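Side-chain contacts in ABC-type branched-chain amino acid transport systems periplasmic component-like protein (Thermomonospora curvata, PDB 4N03), which probably binds fatty acids outside the cell membrane and delivers them to an ABC transporter: residues Thr188-Glu193 / Ser392-Asn397; Trp158-Lys163 / Leu195-Phe200. All coordinates share one frame; numbering follows the deposited sequence. Where two conformers were deposited one is given.

Contact 1 (Thr188-Glu193 / Ser392-Asn397); sequences TKYAAE and SELAKN
Two water molecules and NE2 of Q194 all bond to Y190 OH. Y190 OH lies 2.6 Å from the oxygen of water 1, which donates to L394 O at 2.7 Å. Y190 OH is 2.7 Å from the oxygen of water 2, which donates to N397 O at 2.8 Å. The phenol thus reaches the carbonyls of L394 and N397 through water. Water 1 sits at the ring edge, in its plane. L394 O also comes up at this edge, 3.9 Å from Y190 CE2. The ring gets there because CG of Y190 is anti to the backbone N (chi1 178°), and it points across to the C-terminal helix. L394 passes it the opposite way and spreads its two methyls. L394 CD1 touches Y190 CE2 at 4.0 Å, while L394 CD2 rests on A191 CB at 4.1 Å. The helix segments run at 117° to each other, and the touching residues span about one turn of each. S392 is the N-cap of the second helix: its OG accepts from A395 N at 3.0 Å. The same OG is hydrogen-bonded to OD1 of N154 on helix 148-161, which ties the helix start to a third helix. Y190 also meets the ring of Y398. The two waters carry the polar link between Y190 and the L394 and N397 carbonyls, while L394 supplies the direct apolar touch.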
loop_
_atom_site.group_PDB
_atom_site.type_symbol
_atom_site.label_atom_id
_atom_site.label_comp_id
_atom_site.label_asym_id
_atom_site.label_seq_id
_atom_site.Cartn_x
_atom_site.Cartn_y
_atom_site.Cartn_z
ATOM N N THR A 188 -1.479 17.057 2.231
ATOM C CA THR A 188 -1.718 17.887 3.398
ATOM C C THR A 188 -1.685 19.376 3.037
ATOM O O THR A 188 -2.564 20.140 3.466
ATOM C CB THR A 188 -0.670 17.599 4.466
ATOM O OG1 THR A 188 -0.734 16.214 4.798
ATOM C CG2 THR A 188 -0.896 18.400 5.703
ATOM N N LYS A 189 -0.648 19.779 2.318
ATOM C CA LYS A 189 -0.453 21.194 2.004
ATOM C C LYS A 189 -1.502 21.694 1.055
ATOM O O LYS A 189 -1.935 22.868 1.170
ATOM C CB LYS A 189 0.941 21.402 1.491
ATOM C CG LYS A 189 1.961 21.160 2.598
ATOM C CD LYS A 189 3.357 21.099 2.076
ATOM C CE LYS A 189 3.783 22.464 1.619
ATOM N NZ LYS A 189 5.223 22.358 1.423
ATOM N N TYR A 190 -1.963 20.854 0.127
ATOM C CA TYR A 190 -3.053 21.269 -0.776
ATOM C C TYR A 190 -4.304 21.522 0.010
ATOM O O TYR A 190 -4.983 22.554 -0.116
ATOM C CB TYR A 190 -3.264 20.222 -1.851
ATOM C CG TYR A 190 -4.402 20.577 -2.772
ATOM C CD1 TYR A 190 -4.216 21.498 -3.806
ATOM C CD2 TYR A 190 -5.660 20.028 -2.602
ATOM C CE1 TYR A 190 -5.233 21.835 -4.628
ATOM C CE2 TYR A 190 -6.685 20.376 -3.481
ATOM C CZ TYR A 190 -6.455 21.295 -4.513
ATOM O OH TYR A 190 -7.454 21.629 -5.388
ATOM N N ALA A 191 -4.663 20.540 0.838
ATOM C CA ALA A 191 -5.824 20.682 1.665
ATOM C C ALA A 191 -5.734 21.925 2.565
ATOM O O ALA A 191 -6.699 22.668 2.742
ATOM C CB ALA A 191 -6.073 19.431 2.479
ATOM N N ALA A 192 -4.575 22.133 3.151
ATOM C CA ALA A 192 -4.385 23.276 4.059
ATOM C C ALA A 192 -4.543 24.620 3.320
ATOM O O ALA A 192 -5.171 25.512 3.825
ATOM C CB ALA A 192 -3.026 23.210 4.709
ATOM N N GLU A 193 -4.008 24.688 2.129
ATOM C CA GLU A 193 -4.192 25.909 1.337
ATOM C C GLU A 193 -5.650 26.151 1.011
ATOM O O GLU A 193 -6.153 27.302 1.085
ATOM C CB GLU A 193 -3.332 25.852 0.040
ATOM C CG GLU A 193 -3.257 27.119 -0.800
ATOM C CD GLU A 193 -2.605 28.246 -0.044
ATOM O OE1 GLU A 193 -1.440 28.109 0.407
ATOM O OE2 GLU A 193 -3.263 29.285 0.105
ATOM N N SER A 392 -13.823 13.021 -1.333
ATOM C CA SER A 392 -14.180 14.435 -1.184
ATOM C C SER A 392 -14.130 15.191 -2.493
ATOM O O SER A 392 -13.387 14.842 -3.370
ATOM C CB SER A 392 -13.283 15.121 -0.166
ATOM O OG SER A 392 -11.940 15.216 -0.567
ATOM N N GLU A 393 -14.947 16.219 -2.604
ATOM C CA GLU A 393 -14.827 17.164 -3.737
ATOM C C GLU A 393 -13.440 17.738 -3.838
ATOM O O GLU A 393 -12.899 17.912 -4.926
ATOM C CB GLU A 393 -15.874 18.255 -3.658
ATOM C CG GLU A 393 -17.285 17.764 -3.890
ATOM C CD GLU A 393 -17.504 17.062 -5.219
ATOM O OE1 GLU A 393 -17.226 17.655 -6.293
ATOM O OE2 GLU A 393 -17.966 15.891 -5.207
ATOM N N LEU A 394 -12.852 18.011 -2.693
ATOM C CA LEU A 394 -11.543 18.524 -2.613
ATOM C C LEU A 394 -10.551 17.602 -3.325
ATOM O O LEU A 394 -9.703 18.031 -4.111
ATOM C CB LEU A 394 -11.235 18.705 -1.130
ATOM C CG LEU A 394 -9.968 19.434 -0.780
ATOM C CD1 LEU A 394 -9.947 20.857 -1.277
ATOM C CD2 LEU A 394 -9.749 19.437 0.738
ATOM N N ALA A 395 -10.631 16.292 -3.014
ATOM C CA ALA A 395 -9.777 15.335 -3.674
ATOM C C ALA A 395 -10.122 15.109 -5.146
ATOM O O ALA A 395 -9.254 14.849 -5.952
ATOM C CB ALA A 395 -9.801 14.005 -2.957
ATOM N N LYS A 396 -11.405 15.190 -5.473
ATOM C CA LYS A 396 -11.851 14.973 -6.831
ATOM C C LYS A 396 -11.262 16.030 -7.784
ATOM O O LYS A 396 -10.941 15.699 -8.892
ATOM C CB LYS A 396 -13.360 15.110 -6.897
ATOM C CG LYS A 396 -14.004 14.804 -8.248
ATOM C CD LYS A 396 -15.533 14.796 -8.030
ATOM C CE LYS A 396 -16.358 14.361 -9.192
ATOM N NZ LYS A 396 -17.777 14.655 -8.867
ATOM N N ASN A 397 -11.128 17.286 -7.339
ATOM C CA ASN A 397 -10.707 18.373 -8.186
ATOM C C ASN A 397 -9.207 18.606 -8.149
ATOM O O ASN A 397 -8.691 19.370 -8.956
ATOM C CB ASN A 397 -11.490 19.661 -7.867
ATOM C CG ASN A 397 -12.985 19.501 -8.085
ATOM O OD1 ASN A 397 -13.423 18.680 -8.882
ATOM N ND2 ASN A 397 -13.744 20.272 -7.397
HETATM O O HOH W 1 -9.762 20.579 -5.114
HETATM O O HOH W 2 -7.293 21.611 -8.038
#

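Contact 2 (Trp158-Lys163 / Leu195-Phe200); sequences WLMDKK and LGLEVF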
loop_
_atom_site.group_PDB
_atom_site.type_symbol
_atom_site.label_atom_id
_atom_site.label_comp_id
_atom_site.label_asym_id
_atom_site.label_seq_id
_atom_site.Cartn_x
_atom_site.Cartn_y
_atom_site.Cartn_z
ATOM N N TRP A 158 -11.946 15.193 6.135
ATOM C CA TRP A 158 -12.657 14.464 7.180
ATOM C C TRP A 158 -12.432 15.060 8.546
ATOM O O TRP A 158 -13.375 15.256 9.302
ATOM C CB TRP A 158 -12.246 12.997 7.155
ATOM C CG TRP A 158 -12.864 12.133 8.210
ATOM C CD1 TRP A 158 -14.100 11.581 8.200
ATOM C CD2 TRP A 158 -12.244 11.735 9.426
ATOM N NE1 TRP A 158 -14.287 10.835 9.340
ATOM C CE2 TRP A 158 -13.179 10.936 10.124
ATOM C CE3 TRP A 158 -11.003 11.978 9.996
ATOM C CZ2 TRP A 158 -12.895 10.363 11.358
ATOM C CZ3 TRP A 158 -10.720 11.384 11.240
ATOM C CH2 TRP A 158 -11.667 10.596 11.890
ATOM N N LEU A 159 -11.185 15.403 8.874
ATOM C CA LEU A 159 -10.931 16.066 10.156
ATOM C C LEU A 159 -11.776 17.326 10.330
ATOM O O LEU A 159 -12.292 17.625 11.396
ATOM C CB LEU A 159 -9.458 16.424 10.318
ATOM C CG LEU A 159 -8.458 15.283 10.481
ATOM C CD1 LEU A 159 -7.042 15.807 10.458
ATOM C CD2 LEU A 159 -8.707 14.490 11.751
HETATM N N MSE A 160 -11.890 18.133 9.244
HETATM C CA MSE A 160 -12.690 19.357 9.270
HETATM C C MSE A 160 -14.176 19.059 9.390
HETATM O O MSE A 160 -14.904 19.688 10.157
HETATM C CB MSE A 160 -12.542 20.107 7.960
HETATM C CG MSE A 160 -11.176 20.700 7.786
HETATM SE SE MSE A 160 -11.125 22.483 8.589
HETATM C CE MSE A 160 -12.357 23.095 7.218
ATOM N N ASP A 161 -14.626 18.077 8.610
ATOM C CA ASP A 161 -16.034 17.698 8.663
ATOM C C ASP A 161 -16.442 17.186 10.027
ATOM O O ASP A 161 -17.576 17.424 10.463
ATOM C CB ASP A 161 -16.328 16.582 7.658
ATOM C CG ASP A 161 -16.279 17.020 6.228
ATOM O OD1 ASP A 161 -16.207 18.224 5.924
ATOM O OD2 ASP A 161 -16.296 16.098 5.377
ATOM N N LYS A 162 -15.521 16.536 10.719
ATOM C CA LYS A 162 -15.774 16.002 12.047
ATOM C C LYS A 162 -15.468 16.977 13.172
ATOM O O LYS A 162 -15.540 16.650 14.346
ATOM C CB LYS A 162 -15.054 14.668 12.243
ATOM C CG LYS A 162 -15.511 13.633 11.246
ATOM C CD LYS A 162 -17.030 13.414 11.244
ATOM C CE LYS A 162 -17.486 12.280 10.353
ATOM N NZ LYS A 162 -18.959 12.162 10.282
ATOM N N LYS A 163 -15.116 18.219 12.807
ATOM C CA LYS A 163 -14.871 19.298 13.764
ATOM C C LYS A 163 -13.673 19.008 14.681
ATOM O O LYS A 163 -13.558 19.580 15.771
ATOM C CB LYS A 163 -16.151 19.670 14.510
ATOM C CG LYS A 163 -17.266 20.063 13.568
ATOM C CD LYS A 163 -18.514 20.548 14.288
ATOM C CE LYS A 163 -18.384 21.946 14.873
ATOM N NZ LYS A 163 -19.680 22.445 15.391
ATOM N N LEU A 195 -8.371 24.966 2.560
ATOM C CA LEU A 195 -9.209 25.039 3.740
ATOM C C LEU A 195 -8.816 26.101 4.724
ATOM O O LEU A 195 -9.537 26.277 5.706
ATOM C CB LEU A 195 -9.259 23.690 4.435
ATOM C CG LEU A 195 -9.867 22.534 3.615
ATOM C CD1 LEU A 195 -9.650 21.197 4.294
ATOM C CD2 LEU A 195 -11.344 22.763 3.325
ATOM N N GLY A 196 -7.698 26.796 4.508
ATOM C CA GLY A 196 -7.311 27.843 5.442
ATOM C C GLY A 196 -6.627 27.354 6.695
ATOM O O GLY A 196 -6.842 27.909 7.753
ATOM N N LEU A 197 -5.737 26.379 6.522
ATOM C CA LEU A 197 -4.974 25.770 7.613
ATOM C C LEU A 197 -3.502 26.064 7.440
ATOM O O LEU A 197 -3.047 26.293 6.325
ATOM C CB LEU A 197 -5.169 24.260 7.699
ATOM C CG LEU A 197 -6.635 23.786 7.707
ATOM C CD1 LEU A 197 -6.710 22.316 7.413
ATOM C CD2 LEU A 197 -7.239 24.016 9.080
ATOM N N GLU A 198 -2.755 26.080 8.520
ATOM C CA GLU A 198 -1.304 26.171 8.481
ATOM C C GLU A 198 -0.705 24.760 8.599
ATOM O O GLU A 198 -1.362 23.826 9.120
ATOM C CB GLU A 198 -0.807 27.017 9.681
ATOM C CG GLU A 198 -1.285 28.475 9.722
ATOM C CD GLU A 198 -0.658 29.239 10.891
ATOM O OE1 GLU A 198 0.506 28.928 11.245
ATOM O OE2 GLU A 198 -1.304 30.169 11.423
ATOM N N VAL A 199 0.507 24.556 8.114
ATOM C CA VAL A 199 1.197 23.267 8.207
ATOM C C VAL A 199 2.585 23.447 8.796
ATOM O O VAL A 199 3.326 24.332 8.354
ATOM C CB VAL A 199 1.338 22.559 6.832
ATOM C CG1 VAL A 199 1.948 21.174 6.956
ATOM C CG2 VAL A 199 -0.023 22.436 6.180
ATOM N N PHE A 200 2.928 22.635 9.768
ATOM C CA PHE A 200 4.243 22.541 10.341
ATOM C C PHE A 200 4.802 21.189 9.909
ATOM O O PHE A 200 4.181 20.121 10.153
ATOM C CB PHE A 200 4.169 22.631 11.875
ATOM C CG PHE A 200 5.452 22.345 12.580
ATOM C CD1 PHE A 200 6.571 23.034 12.299
ATOM C CD2 PHE A 200 5.504 21.348 13.533
ATOM C CE1 PHE A 200 7.766 22.762 12.932
ATOM C CE2 PHE A 200 6.663 21.087 14.212
ATOM C CZ PHE A 200 7.804 21.804 13.901
#
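The chain of M160, a selenomethionine, bends at chi2 (-88°) and again at chi3 (-67°), which folds its end back alongside L195. L195 has its CG anti to the carbonyl carbon (chi1 -62°), and its two methyls meet this bent chain at two levels. M160 CG touches L195 CD1 at 3.8 Å. Further out, M160 CE lies 4.0 Å from L195 CD2. The two side chains run past each other in opposite directions. The selenium turns to the next apolar residue: M160 SE is 4.2 Å from L197 CD2. M160 takes two conformations, and the touches of its end hold for one of them. One side of the contact belongs to a beta-alpha-beta crossover, in which helix 179-195 joins the parallel neighbours 170-176 and 198-204. L195 ends the helix, G196 turns the chain with positive phi, and L197 leads into the edge strand. Helix 148-161 packs beside this turn, and its V156 touches both L195 and L197. L197 is buried, and A192 and L171 also cover it. I165 adds to the apolar surroundings of M160. Just past M160 the helix closes in a Schellman motif, where K163 has positive phi and K163 N bonds to M160 O at 3.0 Å.

In the fold
The centres of contacts 1 and 2 are 10 Å apart, in the lobe built on the seven-stranded mixed sheet. Their segments alternate along the chain: 158-163, 188-193, 195-200, then 392-397. Helix 179-195 is the shared element, since it carries 188-193 and runs into 195-200. A192 O is probably hydrogen-bonded to L197 N (2.9 Å), just before strand 198-204. L195 CD1 also packs on L394 CD2 at 4.0 Å. Helix 148-161 touches residues of both contacts. The C-terminal helix 393-397 follows outermost strand 383-390, while 198-204 is the other outermost strand. Contact 1 joins this last helix to helix 179-195; contact 2 joins helix 148-161 to the end of helix 179-195 and the turn after it.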